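Local coordinates for putative branched-chain amino acid transport system substrate-binding protein (Rhodopseudomonas palustris, PDB 3TX6), which probably serves as the periplasmic solute-binding component of an ABC transporter for lignin-derived and related aromatic acids, and here holds 3-(4-hydroxyphenyl)pyruvic acid, at residues V125-M130 with A193-A198; G139-S144 with L184-A189; L150-L155 with E169-R174. All coordinates share one frame; numbering follows the deposited sequence.

Contact 1 (V125-M130 with A193-A198)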
ATOM      1  N   VAL A 125      -0.526 -15.208   1.455  1.00 23.87           N
ATOM      2  CA  VAL A 125      -0.610 -15.620   0.054  1.00 22.33           C
ATOM      3  C   VAL A 125       0.765 -16.073  -0.436  1.00 21.90           C
ATOM      4  O   VAL A 125       0.898 -17.023  -1.211  1.00 25.99           O
ATOM      5  CB  VAL A 125      -1.342 -14.588  -0.870  1.00 22.35           C
ATOM      6  CG1 VAL A 125      -0.445 -13.429  -1.347  1.00 23.87           C
ATOM      7  CG2 VAL A 125      -1.956 -15.295  -2.050  1.00 30.54           C
ATOM      8  N   LEU A 126       1.816 -15.435   0.018  1.00 24.54           N
ATOM      9  CA  LEU A 126       3.167 -15.831  -0.370  1.00 22.27           C
ATOM     10  C   LEU A 126       3.582 -17.146   0.262  1.00 22.73           C
ATOM     11  O   LEU A 126       4.133 -18.022  -0.416  1.00 24.57           O
ATOM     12  CB  LEU A 126       4.171 -14.762   0.021  1.00 20.99           C
ATOM     13  CG  LEU A 126       4.020 -13.365  -0.636  1.00 20.28           C
ATOM     14  CD1 LEU A 126       5.018 -12.381   0.004  1.00 23.62           C
ATOM     15  CD2 LEU A 126       4.206 -13.448  -2.150  1.00 22.51           C
ATOM     16  N   TYR A 127       3.330 -17.291   1.558  1.00 20.25           N
ATOM     17  CA  TYR A 127       3.726 -18.522   2.258  1.00 19.91           C
ATOM     18  C   TYR A 127       2.914 -19.741   1.761  1.00 21.65           C
ATOM     19  O   TYR A 127       3.438 -20.850   1.714  1.00 24.15           O
ATOM     20  CB  TYR A 127       3.631 -18.412   3.785  1.00 21.79           C
ATOM     21  CG  TYR A 127       4.134 -17.100   4.380  1.00 21.88           C
ATOM     22  CD1 TYR A 127       5.229 -16.457   3.845  1.00 19.28           C
ATOM     23  CD2 TYR A 127       3.510 -16.510   5.483  1.00 22.23           C
ATOM     24  CE1 TYR A 127       5.656 -15.242   4.338  1.00 20.34           C
ATOM     25  CE2 TYR A 127       3.952 -15.299   5.997  1.00 23.13           C
ATOM     26  CZ  TYR A 127       5.016 -14.668   5.404  1.00 22.21           C
ATOM     27  OH  TYR A 127       5.495 -13.450   5.857  1.00 25.85           O
ATOM     28  N   GLU A 128       1.651 -19.542   1.439  1.00 22.42           N
ATOM     29  CA  GLU A 128       0.820 -20.613   0.889  1.00 22.74           C
ATOM     30  C   GLU A 128       1.459 -21.153  -0.364  1.00 23.82           C
ATOM     31  O   GLU A 128       1.537 -22.357  -0.552  1.00 29.38           O
ATOM     32  CB  GLU A 128      -0.618 -20.171   0.593  1.00 29.40           C
ATOM     33  CG  GLU A 128      -1.492 -20.061   1.843  1.00 31.84           C
ATOM     34  CD  GLU A 128      -2.888 -19.480   1.585  1.00 40.40           C
ATOM     35  OE1 GLU A 128      -3.115 -18.907   0.489  1.00 44.33           O
ATOM     36  OE2 GLU A 128      -3.765 -19.603   2.490  1.00 57.71           O
ATOM     37  N   HIS A 129       1.870 -20.239  -1.252  1.00 24.49           N
ATOM     38  CA  HIS A 129       2.564 -20.629  -2.453  1.00 24.03           C
ATOM     39  C   HIS A 129       3.843 -21.348  -2.179  1.00 24.55           C
ATOM     40  O   HIS A 129       4.119 -22.384  -2.831  1.00 25.25           O
ATOM     41  CB  HIS A 129       2.812 -19.421  -3.328  1.00 23.41           C
ATOM     42  CG  HIS A 129       3.405 -19.758  -4.643  1.00 24.63           C
ATOM     43  ND1 HIS A 129       4.735 -19.877  -4.832  1.00 20.77           N
ATOM     44  CD2 HIS A 129       2.794 -20.023  -5.870  1.00 23.77           C
ATOM     45  CE1 HIS A 129       4.958 -20.216  -6.135  1.00 24.27           C
ATOM     46  NE2 HIS A 129       3.771 -20.262  -6.764  1.00 25.83           N
HETATM   47  N   MSE A 130       4.641 -20.842  -1.236  0.50 24.08           N
HETATM   48  CA  MSE A 130       5.885 -21.516  -0.842  0.50 24.11           C
HETATM   49  C   MSE A 130       5.578 -22.971  -0.518  0.50 23.81           C
HETATM   50  O   MSE A 130       6.217 -23.863  -1.047  0.50 27.63           O
HETATM   51  CB  MSE A 130       6.560 -20.780   0.329  0.50 17.93           C
HETATM   52  CG  MSE A 130       7.135 -19.378   0.006  0.50 13.03           C
HETATM   53 SE   MSE A 130       7.930 -18.651   1.668  0.50 13.68          SE
HETATM   54  CE  MSE A 130       8.105 -16.788   0.983  0.50 15.47           C
ATOM     55  N   ALA A 193      13.914 -20.573  -0.586  1.00 25.63           N
ATOM     56  CA  ALA A 193      13.243 -19.355  -1.069  1.00 22.77           C
ATOM     57  C   ALA A 193      13.794 -18.153  -0.284  1.00 21.77           C
ATOM     58  O   ALA A 193      14.323 -18.294   0.821  1.00 22.70           O
ATOM     59  CB  ALA A 193      11.724 -19.456  -0.948  1.00 23.95           C
ATOM     60  N   ILE A 194      13.742 -16.958  -0.871  1.00 23.34           N
ATOM     61  CA  ILE A 194      14.059 -15.750  -0.108  1.00 24.85           C
ATOM     62  C   ILE A 194      12.902 -14.771  -0.259  1.00 25.75           C
ATOM     63  O   ILE A 194      12.348 -14.637  -1.341  1.00 22.60           O
ATOM     64  CB  ILE A 194      15.358 -15.088  -0.577  1.00 25.74           C
ATOM     65  CG1 ILE A 194      16.558 -15.955  -0.191  1.00 23.27           C
ATOM     66  CG2 ILE A 194      15.548 -13.691   0.037  1.00 26.06           C
ATOM     67  CD1 ILE A 194      17.831 -15.620  -0.923  1.00 25.93           C
ATOM     68  N   LEU A 195      12.535 -14.140   0.853  1.00 22.33           N
ATOM     69  CA  LEU A 195      11.495 -13.108   0.904  1.00 19.10           C
ATOM     70  C   LEU A 195      12.211 -11.780   0.982  1.00 21.11           C
ATOM     71  O   LEU A 195      13.057 -11.553   1.870  1.00 20.21           O
ATOM     72  CB  LEU A 195      10.544 -13.233   2.115  1.00 19.03           C
ATOM     73  CG  LEU A 195       9.551 -12.067   2.308  1.00 18.29           C
ATOM     74  CD1 LEU A 195       8.572 -12.057   1.131  1.00 22.89           C
ATOM     75  CD2 LEU A 195       8.836 -12.285   3.668  1.00 20.01           C
ATOM     76  N   VAL A 196      11.843 -10.891   0.070  1.00 23.10           N
ATOM     77  CA  VAL A 196      12.421  -9.542   0.068  1.00 20.43           C
ATOM     78  C   VAL A 196      11.377  -8.598   0.666  1.00 19.51           C
ATOM     79  O   VAL A 196      10.284  -8.529   0.134  1.00 21.55           O
ATOM     80  CB  VAL A 196      12.787  -9.093  -1.359  1.00 21.74           C
ATOM     81  CG1 VAL A 196      13.289  -7.674  -1.349  1.00 24.30           C
ATOM     82  CG2 VAL A 196      13.806 -10.042  -1.999  1.00 24.24           C
ATOM     83  N   GLY A 197      11.719  -7.906   1.772  1.00 19.42           N
ATOM     84  CA  GLY A 197      10.829  -6.926   2.485  1.00 23.72           C
ATOM     85  C   GLY A 197      11.236  -5.475   2.207  1.00 21.40           C
ATOM     86  O   GLY A 197      11.917  -4.806   2.989  1.00 21.68           O
ATOM     87  N   ALA A 198      10.834  -4.990   1.043  1.00 19.41           N
ATOM     88  CA  ALA A 198      11.255  -3.687   0.618  1.00 19.97           C
ATOM     89  C   ALA A 198      10.168  -3.157  -0.337  1.00 19.18           C
ATOM     90  O   ALA A 198       9.080  -3.728  -0.426  1.00 19.43           O
ATOM     91  CB  ALA A 198      12.634  -3.780  -0.029  1.00 19.70           C
TER

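Contact 2 (G139-S144 with L184-A189)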
ATOM      1  N   GLY A 139      15.028 -17.516   3.575  1.00 21.06           N
ATOM      2  CA  GLY A 139      15.833 -16.405   4.085  1.00 21.27           C
ATOM      3  C   GLY A 139      15.060 -15.097   3.865  1.00 20.52           C
ATOM      4  O   GLY A 139      14.160 -15.031   3.045  1.00 22.79           O
ATOM      5  N   TYR A 140      15.404 -14.097   4.643  1.00 23.29           N
ATOM      6  CA  TYR A 140      14.792 -12.741   4.574  1.00 22.50           C
ATOM      7  C   TYR A 140      15.839 -11.681   4.395  1.00 24.21           C
ATOM      8  O   TYR A 140      16.891 -11.715   5.052  1.00 25.32           O
ATOM      9  CB  TYR A 140      14.101 -12.441   5.885  1.00 23.20           C
ATOM     10  CG  TYR A 140      13.374 -11.097   5.909  1.00 19.02           C
ATOM     11  CD1 TYR A 140      12.217 -10.902   5.166  1.00 17.75           C
ATOM     12  CD2 TYR A 140      13.830 -10.026   6.703  1.00 20.23           C
ATOM     13  CE1 TYR A 140      11.536  -9.676   5.204  1.00 19.22           C
ATOM     14  CE2 TYR A 140      13.189  -8.796   6.695  1.00 22.21           C
ATOM     15  CZ  TYR A 140      12.013  -8.639   5.979  1.00 18.34           C
ATOM     16  OH  TYR A 140      11.321  -7.457   5.961  1.00 21.18           O
ATOM     17  N   ILE A 141      15.512 -10.741   3.505  1.00 25.08           N
ATOM     18  CA  ILE A 141      16.247  -9.507   3.300  1.00 22.83           C
ATOM     19  C   ILE A 141      15.209  -8.403   3.205  1.00 19.61           C
ATOM     20  O   ILE A 141      14.353  -8.423   2.319  1.00 23.34           O
ATOM     21  CB  ILE A 141      17.210  -9.529   2.066  1.00 18.61           C
ATOM     22  CG1 ILE A 141      18.026  -8.249   2.101  1.00 24.98           C
ATOM     23  CG2 ILE A 141      16.502  -9.805   0.733  1.00 23.49           C
ATOM     24  CD1 ILE A 141      19.236  -8.179   1.182  1.00 29.92           C
ATOM     25  N   GLY A 142      15.300  -7.455   4.112  1.00 20.35           N
ATOM     26  CA  GLY A 142      14.341  -6.345   4.141  1.00 21.56           C
ATOM     27  C   GLY A 142      14.854  -5.120   4.880  1.00 22.53           C
ATOM     28  O   GLY A 142      15.948  -5.106   5.444  1.00 26.30           O
ATOM     29  N   TYR A 143      14.066  -4.055   4.859  1.00 21.18           N
ATOM     30  CA  TYR A 143      14.504  -2.812   5.509  1.00 20.49           C
ATOM     31  C   TYR A 143      14.732  -2.967   6.982  1.00 24.00           C
ATOM     32  O   TYR A 143      14.017  -3.709   7.681  1.00 25.11           O
ATOM     33  CB  TYR A 143      13.507  -1.657   5.360  1.00 23.66           C
ATOM     34  CG  TYR A 143      13.157  -1.237   3.954  1.00 22.73           C
ATOM     35  CD1 TYR A 143      14.124  -1.081   2.975  1.00 27.09           C
ATOM     36  CD2 TYR A 143      11.862  -0.865   3.645  1.00 21.02           C
ATOM     37  CE1 TYR A 143      13.782  -0.656   1.709  1.00 24.00           C
ATOM     38  CE2 TYR A 143      11.512  -0.448   2.388  1.00 23.45           C
ATOM     39  CZ  TYR A 143      12.486  -0.306   1.417  1.00 23.70           C
ATOM     40  OH  TYR A 143      12.139   0.112   0.163  1.00 22.45           O
ATOM     41  N   SER A 144      15.685  -2.172   7.466  1.00 24.31           N
ATOM     42  CA  SER A 144      15.969  -2.006   8.897  1.00 25.27           C
ATOM     43  C   SER A 144      15.069  -0.906   9.493  1.00 28.32           C
ATOM     44  O   SER A 144      15.535   0.056  10.092  1.00 32.61           O
ATOM     45  CB  SER A 144      17.456  -1.693   9.109  1.00 29.31           C
ATOM     46  OG  SER A 144      17.861  -0.588   8.329  1.00 35.87           O
ATOM     47  N   LEU A 184      25.737 -12.191  -0.033  0.50 35.57           N
ATOM     48  CA  LEU A 184      26.803 -13.191   0.158  0.50 32.39           C
ATOM     49  C   LEU A 184      26.387 -14.199   1.233  0.50 38.62           C
ATOM     50  O   LEU A 184      26.526 -15.405   1.040  0.50 44.24           O
ATOM     51  CB  LEU A 184      28.141 -12.530   0.539  0.50 33.53           C
ATOM     52  CG  LEU A 184      29.380 -13.427   0.628  0.50 33.28           C
ATOM     53  CD1 LEU A 184      30.083 -13.438  -0.723  0.50 32.80           C
ATOM     54  CD2 LEU A 184      30.347 -12.963   1.706  0.50 37.24           C
ATOM     55  N   LYS A 185      25.848 -13.706   2.349  1.00 39.65           N
ATOM     56  CA  LYS A 185      25.387 -14.600   3.416  1.00 41.24           C
ATOM     57  C   LYS A 185      24.169 -15.409   3.009  1.00 39.78           C
ATOM     58  O   LYS A 185      24.077 -16.580   3.229  1.00 35.40           O
ATOM     59  CB  LYS A 185      25.054 -13.808   4.660  1.00 43.09           C
ATOM     60  CG  LYS A 185      26.253 -13.057   5.177  1.00 46.35           C
ATOM     61  CD  LYS A 185      26.008 -12.521   6.571  1.00 54.58           C
ATOM     62  CE  LYS A 185      27.286 -11.963   7.171  1.00 51.99           C
ATOM     63  NZ  LYS A 185      27.056 -11.452   8.549  1.00 65.11           N
ATOM     64  N   LEU A 186      23.191 -14.748   2.451  1.00 34.74           N
ATOM     65  CA  LEU A 186      22.012 -15.432   1.944  1.00 34.65           C
ATOM     66  C   LEU A 186      22.336 -16.539   0.934  1.00 37.05           C
ATOM     67  O   LEU A 186      21.812 -17.639   1.066  1.00 37.70           O
ATOM     68  CB  LEU A 186      21.046 -14.426   1.320  1.00 32.53           C
ATOM     69  CG  LEU A 186      20.288 -13.558   2.314  1.00 30.32           C
ATOM     70  CD1 LEU A 186      19.665 -12.405   1.540  1.00 28.72           C
ATOM     71  CD2 LEU A 186      19.212 -14.335   3.054  1.00 33.66           C
ATOM     72  N   VAL A 187      23.179 -16.259  -0.068  1.00 38.07           N
ATOM     73  CA  VAL A 187      23.475 -17.265  -1.110  1.00 38.39           C
ATOM     74  C   VAL A 187      24.202 -18.468  -0.506  1.00 36.62           C
ATOM     75  O   VAL A 187      23.985 -19.631  -0.965  1.00 36.41           O
ATOM     76  CB  VAL A 187      24.275 -16.665  -2.308  1.00 43.80           C
ATOM     77  CG1 VAL A 187      25.132 -17.716  -3.022  1.00 50.29           C
ATOM     78  CG2 VAL A 187      23.315 -15.975  -3.283  1.00 52.88           C
ATOM     79  N   ALA A 188      25.049 -18.163   0.498  1.00 33.38           N
ATOM     80  CA  ALA A 188      25.803 -19.130   1.269  1.00 36.37           C
ATOM     81  C   ALA A 188      24.859 -20.075   2.000  1.00 44.27           C
ATOM     82  O   ALA A 188      25.065 -21.308   1.997  1.00 42.42           O
ATOM     83  CB  ALA A 188      26.671 -18.385   2.281  1.00 42.67           C
ATOM     84  N   ALA A 189      23.836 -19.498   2.636  1.00 44.81           N
ATOM     85  CA  ALA A 189      22.853 -20.268   3.395  1.00 37.82           C
ATOM     86  C   ALA A 189      21.940 -21.048   2.451  1.00 33.38           C
ATOM     87  O   ALA A 189      21.351 -22.043   2.843  1.00 43.36           O
ATOM     88  CB  ALA A 189      22.039 -19.339   4.283  1.00 41.04           C
TER

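Contact 3 (L150-L155 with E169-R174). With ENO (3-(4-hydroxy-phenyl)pyruvic acid), chain D.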
ATOM      1  N   LEU A 150       7.709  -5.296  10.255  1.00 20.75           N
ATOM      2  CA  LEU A 150       6.375  -5.905  10.143  1.00 20.84           C
ATOM      3  C   LEU A 150       6.477  -7.186   9.287  1.00 18.91           C
ATOM      4  O   LEU A 150       5.887  -8.215   9.599  1.00 18.41           O
ATOM      5  CB  LEU A 150       5.376  -4.996   9.476  1.00 20.40           C
ATOM      6  CG  LEU A 150       4.826  -3.834  10.273  1.00 26.77           C
ATOM      7  CD1 LEU A 150       4.204  -2.790   9.339  1.00 28.95           C
ATOM      8  CD2 LEU A 150       3.817  -4.368  11.282  1.00 28.05           C
ATOM      9  N   TRP A 151       7.246  -7.126   8.219  1.00 18.21           N
ATOM     10  CA  TRP A 151       7.367  -8.280   7.291  1.00 18.17           C
ATOM     11  C   TRP A 151       8.137  -9.409   7.891  1.00 19.27           C
ATOM     12  O   TRP A 151       7.714 -10.579   7.815  1.00 17.83           O
ATOM     13  CB  TRP A 151       7.984  -7.820   5.986  1.00 16.58           C
ATOM     14  CG  TRP A 151       6.914  -7.426   4.995  1.00 16.75           C
ATOM     15  CD1 TRP A 151       6.588  -6.162   4.516  1.00 16.19           C
ATOM     16  CD2 TRP A 151       6.042  -8.350   4.324  1.00 16.89           C
ATOM     17  NE1 TRP A 151       5.571  -6.247   3.622  1.00 16.31           N
ATOM     18  CE2 TRP A 151       5.166  -7.569   3.493  1.00 14.24           C
ATOM     19  CE3 TRP A 151       5.875  -9.738   4.372  1.00 16.31           C
ATOM     20  CZ2 TRP A 151       4.218  -8.162   2.670  1.00 17.05           C
ATOM     21  CZ3 TRP A 151       4.920 -10.301   3.544  1.00 18.37           C
ATOM     22  CH2 TRP A 151       4.104  -9.534   2.727  1.00 18.17           C
ATOM     23  N   PHE A 152       9.263  -9.083   8.513  1.00 18.44           N
ATOM     24  CA  PHE A 152      10.012 -10.133   9.210  1.00 19.47           C
ATOM     25  C   PHE A 152       9.195 -10.779  10.312  1.00 20.37           C
ATOM     26  O   PHE A 152       9.197 -11.992  10.422  1.00 19.50           O
ATOM     27  CB  PHE A 152      11.354  -9.669   9.760  1.00 18.94           C
ATOM     28  CG  PHE A 152      12.136 -10.776  10.389  1.00 19.98           C
ATOM     29  CD1 PHE A 152      12.627 -11.826   9.612  1.00 22.52           C
ATOM     30  CD2 PHE A 152      12.367 -10.783  11.744  1.00 26.90           C
ATOM     31  CE1 PHE A 152      13.321 -12.865  10.191  1.00 24.27           C
ATOM     32  CE2 PHE A 152      13.078 -11.811  12.326  1.00 31.12           C
ATOM     33  CZ  PHE A 152      13.559 -12.847  11.548  1.00 27.77           C
ATOM     34  N   ASN A 153       8.528  -9.986  11.135  1.00 19.95           N
ATOM     35  CA  ASN A 153       7.767 -10.551  12.219  1.00 19.68           C
ATOM     36  C   ASN A 153       6.671 -11.487  11.718  1.00 18.58           C
ATOM     37  O   ASN A 153       6.386 -12.525  12.347  1.00 20.35           O
ATOM     38  CB  ASN A 153       7.152  -9.460  13.071  1.00 19.89           C
ATOM     39  CG  ASN A 153       8.169  -8.665  13.838  1.00 23.95           C
ATOM     40  OD1 ASN A 153       9.333  -9.055  13.962  1.00 26.23           O
ATOM     41  ND2 ASN A 153       7.712  -7.548  14.397  1.00 25.76           N
ATOM     42  N   ASP A 154       6.074 -11.124  10.594  1.00 18.37           N
ATOM     43  CA  ASP A 154       5.038 -11.948   9.995  1.00 19.52           C
ATOM     44  C   ASP A 154       5.636 -13.269   9.464  1.00 17.43           C
ATOM     45  O   ASP A 154       5.023 -14.347   9.621  1.00 19.31           O
ATOM     46  CB  ASP A 154       4.317 -11.180   8.866  1.00 18.23           C
ATOM     47  CG  ASP A 154       3.185 -11.986   8.244  1.00 16.02           C
ATOM     48  OD1 ASP A 154       2.177 -12.167   8.953  1.00 21.58           O
ATOM     49  OD2 ASP A 154       3.323 -12.473   7.073  1.00 25.59           O
ATOM     50  N   LEU A 155       6.815 -13.206   8.842  1.00 18.75           N
ATOM     51  CA  LEU A 155       7.472 -14.428   8.368  1.00 19.02           C
ATOM     52  C   LEU A 155       7.743 -15.371   9.547  1.00 22.18           C
ATOM     53  O   LEU A 155       7.547 -16.583   9.452  1.00 20.99           O
ATOM     54  CB  LEU A 155       8.779 -14.095   7.650  1.00 19.29           C
ATOM     55  CG  LEU A 155       9.631 -15.218   7.076  1.00 18.95           C
ATOM     56  CD1 LEU A 155       8.928 -16.015   5.998  1.00 24.45           C
ATOM     57  CD2 LEU A 155      10.980 -14.676   6.559  1.00 22.70           C
ATOM     58  N   GLU A 169      18.514 -14.035   8.180  1.00 28.24           N
ATOM     59  CA  GLU A 169      17.828 -12.747   8.267  1.00 26.59           C
ATOM     60  C   GLU A 169      18.840 -11.633   8.072  1.00 30.78           C
ATOM     61  O   GLU A 169      19.763 -11.498   8.883  1.00 34.50           O
ATOM     62  CB  GLU A 169      17.155 -12.556   9.620  1.00 29.56           C
ATOM     63  CG  GLU A 169      16.445 -11.197   9.731  1.00 26.72           C
ATOM     64  CD  GLU A 169      16.289 -10.667  11.164  1.00 33.33           C
ATOM     65  OE1 GLU A 169      16.713 -11.346  12.119  1.00 35.49           O
ATOM     66  OE2 GLU A 169      15.766  -9.537  11.327  1.00 29.35           O
ATOM     67  N   GLU A 170      18.649 -10.843   7.017  1.00 27.84           N
ATOM     68  CA  GLU A 170      19.504  -9.705   6.730  1.00 33.28           C
ATOM     69  C   GLU A 170      18.659  -8.467   6.497  1.00 30.36           C
ATOM     70  O   GLU A 170      17.533  -8.543   5.962  1.00 28.29           O
ATOM     71  CB  GLU A 170      20.334  -9.991   5.481  1.00 30.52           C
ATOM     72  CG  GLU A 170      21.275 -11.215   5.617  1.00 30.33           C
ATOM     73  CD  GLU A 170      22.466 -10.919   6.515  1.00 30.91           C
ATOM     74  OE1 GLU A 170      22.977  -9.765   6.459  1.00 40.22           O
ATOM     75  OE2 GLU A 170      22.892 -11.829   7.252  1.00 39.33           O
ATOM     76  N   ARG A 171      19.223  -7.337   6.891  1.00 29.79           N
ATOM     77  CA  ARG A 171      18.596  -6.027   6.726  1.00 27.54           C
ATOM     78  C   ARG A 171      19.450  -5.063   5.906  1.00 27.54           C
ATOM     79  O   ARG A 171      20.660  -5.191   5.838  1.00 31.58           O
ATOM     80  CB  ARG A 171      18.271  -5.430   8.104  1.00 28.19           C
ATOM     81  CG  ARG A 171      17.383  -6.332   8.993  1.00 30.27           C
ATOM     82  CD  ARG A 171      15.987  -6.660   8.445  1.00 26.88           C
ATOM     83  NE  ARG A 171      15.201  -7.314   9.503  1.00 26.11           N
ATOM     84  CZ  ARG A 171      14.232  -6.757  10.238  1.00 22.55           C
ATOM     85  NH1 ARG A 171      13.799  -5.498  10.017  1.00 24.23           N
ATOM     86  NH2 ARG A 171      13.685  -7.464  11.220  1.00 24.67           N
ATOM     87  N   PHE A 172      18.794  -4.079   5.299  1.00 28.17           N
ATOM     88  CA  PHE A 172      19.502  -2.949   4.653  1.00 26.16           C
ATOM     89  C   PHE A 172      18.661  -1.711   4.878  1.00 29.08           C
ATOM     90  O   PHE A 172      17.463  -1.857   5.198  1.00 30.06           O
ATOM     91  CB  PHE A 172      19.774  -3.195   3.171  1.00 28.36           C
ATOM     92  CG  PHE A 172      18.561  -3.324   2.286  1.00 28.16           C
ATOM     93  CD1 PHE A 172      17.780  -4.467   2.285  1.00 26.99           C
ATOM     94  CD2 PHE A 172      18.244  -2.312   1.376  1.00 25.70           C
ATOM     95  CE1 PHE A 172      16.721  -4.605   1.398  1.00 25.15           C
ATOM     96  CE2 PHE A 172      17.179  -2.449   0.496  1.00 30.50           C
ATOM     97  CZ  PHE A 172      16.424  -3.603   0.486  1.00 25.37           C
ATOM     98  N   ALA A 173      19.298  -0.537   4.768  1.00 33.24           N
ATOM     99  CA  ALA A 173      18.614   0.754   4.844  1.00 32.92           C
ATOM    100  C   ALA A 173      18.112   1.227   3.481  1.00 33.63           C
ATOM    101  O   ALA A 173      18.712   0.907   2.430  1.00 33.81           O
ATOM    102  CB  ALA A 173      19.509   1.792   5.478  1.00 37.63           C
ATOM    103  N   ARG A 174      16.964   1.938   3.505  1.00 31.90           N
ATOM    104  CA  ARG A 174      16.323   2.434   2.278  1.00 31.24           C
ATOM    105  C   ARG A 174      17.299   3.073   1.286  1.00 32.97           C
ATOM    106  O   ARG A 174      17.209   2.817   0.083  1.00 47.72           O
ATOM    107  CB  ARG A 174      15.192   3.433   2.596  1.00 31.03           C
ATOM    108  CG  ARG A 174      13.993   2.775   3.239  1.00 28.40           C
ATOM    109  CD  ARG A 174      12.937   3.778   3.707  1.00 25.44           C
ATOM    110  NE  ARG A 174      11.938   3.028   4.460  1.00 23.13           N
ATOM    111  CZ  ARG A 174      10.794   2.566   3.963  1.00 21.59           C
ATOM    112  NH1 ARG A 174      10.027   1.841   4.736  1.00 21.57           N
ATOM    113  NH2 ARG A 174      10.412   2.824   2.705  1.00 19.53           N
TER
HETATM  114  O4  ENO D 386       4.924   1.051   3.147  1.00 19.20           O
HETATM  115  C9  ENO D 386       3.297   0.971   0.151  1.00 16.67           C
HETATM  116  C8  ENO D 386       2.052   0.569  -0.286  1.00 17.51           C
HETATM  117  C7  ENO D 386       1.716  -0.791  -0.364  1.00 17.59           C
HETATM  118  C6  ENO D 386       2.628  -1.719   0.100  1.00 16.77           C
HETATM  119  C5  ENO D 386       3.895  -1.331   0.526  1.00 18.95           C
HETATM  120  C4  ENO D 386       4.243   0.030   0.572  1.00 16.72           C
HETATM  121  O3  ENO D 386       0.439  -1.137  -0.788  1.00 25.70           O
HETATM  122  C3  ENO D 386       5.628   0.462   0.964  1.00 20.31           C
HETATM  123  C2  ENO D 386       5.872   0.893   2.359  1.00 19.53           C
HETATM  124  C1  ENO D 386       7.239   1.241   2.719  1.00 19.53           C
HETATM  125  O2  ENO D 386       7.446   1.658   3.878  1.00 18.36           O
HETATM  126  O1  ENO D 386       8.185   1.116   1.884  1.00 20.01           O
HETATM  127  O   HOH W   1      11.589  -7.460  13.422  1.00 26.25           O

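Contact 1 (V125-M130 with A193-A198)
The hydroxyl of Tyr127, whose ring edge meets Leu195, hydrogen-bonds OD2 of Asp154, on helix 146-161. This hydrogen bond joins two helices beside a mainly apolar layer between helix and sheet in one alpha/beta lobe of a periplasmic binding protein. Helix 125-130 runs almost antiparallel to strand 193-197, at 172°, with 11.0 Å between the axes of the two short segments. Leu195 carries the strand's share of the contact, meeting all three helix side chains. Its CG stands anti to the backbone N (chi1 172°), which lifts both methyls off the sheet toward the helix. One branch goes to Leu126, whose side chain crosses it at about a right angle. The other goes to Tyr127, where the methyl sits at the ring edge, near the ring plane, with Tyr127 OH 4.2 Å from Leu195 CD2. Selenomethionine Met130 approaches the base of Leu195, but it was modelled in two conformers, which makes that touch tentative. Tyr220 of strand 218-221 also touches Leu126 and Met130, while Trp151 and Leu155 of helix 146-161 pack against Tyr127. The tightest apolar meeting across the interface is methyl to methyl, Leu126 CD1 to Leu195 CD1 at 3.7 Å.

Contact 2 (G139-S144 with L184-A189)
Two torsions bring Leu186 and Ile141 together: Leu186 turns its CG anti to its own carbonyl carbon (chi1 -74°), while Ile141 sends CG1 anti to its backbone N (chi1 -173°), which leaves CG2 between N and the carbonyl carbon, where Leu186 CD1 meets it and CB. The result is a plain case of helix-on-sheet packing in an alpha/beta lobe of the periplasmic binding protein fold, where helix 180-189 packs on the sheet over strand 137-143. The short segments of helix and strand run nearly antiparallel, at 166°, with their axes 9.4 Å apart. Leu186 alone makes the contact from the helix segment, and its fork divides the task. Branch CD1 packs on the isoleucine, lying 3.8 Å from Ile141 CB, as the two side chains slant across each other. The second branch drops onto bare main chain, with Leu186 CD2 4.0 Å from Tyr140 O. Gly139 has no side chain, which lets the helix come close: the CA atoms of Gly139 and Leu186 are only 6.6 Å apart. Ala168 and Ile194, from the strands flanking 137-143, also touch Leu186 and extend its apolar seat. The strand's share here is the alpha carbon: Gly139 CA stands 4.1 Å from Leu186 CD2.

Contact 3 (L150-L155 with E169-R174)
Phe152 and Glu169 make a stacked contact inside a beta-alpha-beta unit, strand 137-143, helix 146-161 and strand 165-172, at the point where the helix lies against the strand that follows it. The Glu169 carboxylate lies flat over one face of the Phe152 ring, the planes only 6° apart, with Glu169 CD 3.5 Å from Phe152 CZ and displaced toward the rim. Glu169 CG adds a CH-pi contact, 3.9 Å from the centroid of the Phe152 ring. A chi1 of -176° swings that ring out to the strand, and Tyr140 meets the same ring.

A salt bridge within the strand holds one oxygen of the stacked carboxylate. Arg171 grips it side-on, with NE and NH2 each 2.9 Å from Glu169 OE2; the oxygen receives NE on its anti lone pair and NH2 nearly along its C-O bond, and it lies about 15° out of the guanidinium plane. Arg171 NH2 also packs on the helix, 3.5 Å from Phe152 CB, and NH1 pairs with Asp149 and with Tyr143 O.

A water links helix and strand, donating to Asn153 OD1 and accepting from Arg171 NH2.

Arg174, positioned by a salt bridge from its NE to Asp145, presents its guanidinium edge to the ligand carboxylate, whose carbon lies in the guanidinium plane. Two hydrogen bonds result: Arg174 NH1 is 2.7 Å from ENO O2, and Arg174 NH2 is 2.9 Å from ENO O1.

How the contacts relate
All three contacts lie on the same seven-stranded mixed sheet, contacts 1 and 3 on one face and contact 2 on the other. Strands 165-172, 137-143 and 193-197 are parallel neighbours in that order, and each supplies one contact. The centre of contact 1 is about 13 Å from that of contact 2 and about 12 Å from that of contact 3; the centres of contacts 2 and 3 are about 10 Å apart. Along the chain they are nested: contact 3 within the loop closed by contact 2, and that within contact 1. Helices 119-130 and 146-161 touch each other, tying contact 1 to contact 3. The same layered framework carries two pocket residues, Tyr143 at the end of strand 137-143 and Arg174 just past strand 165-172, consistent with a scaffold that positions the bound aromatic acid.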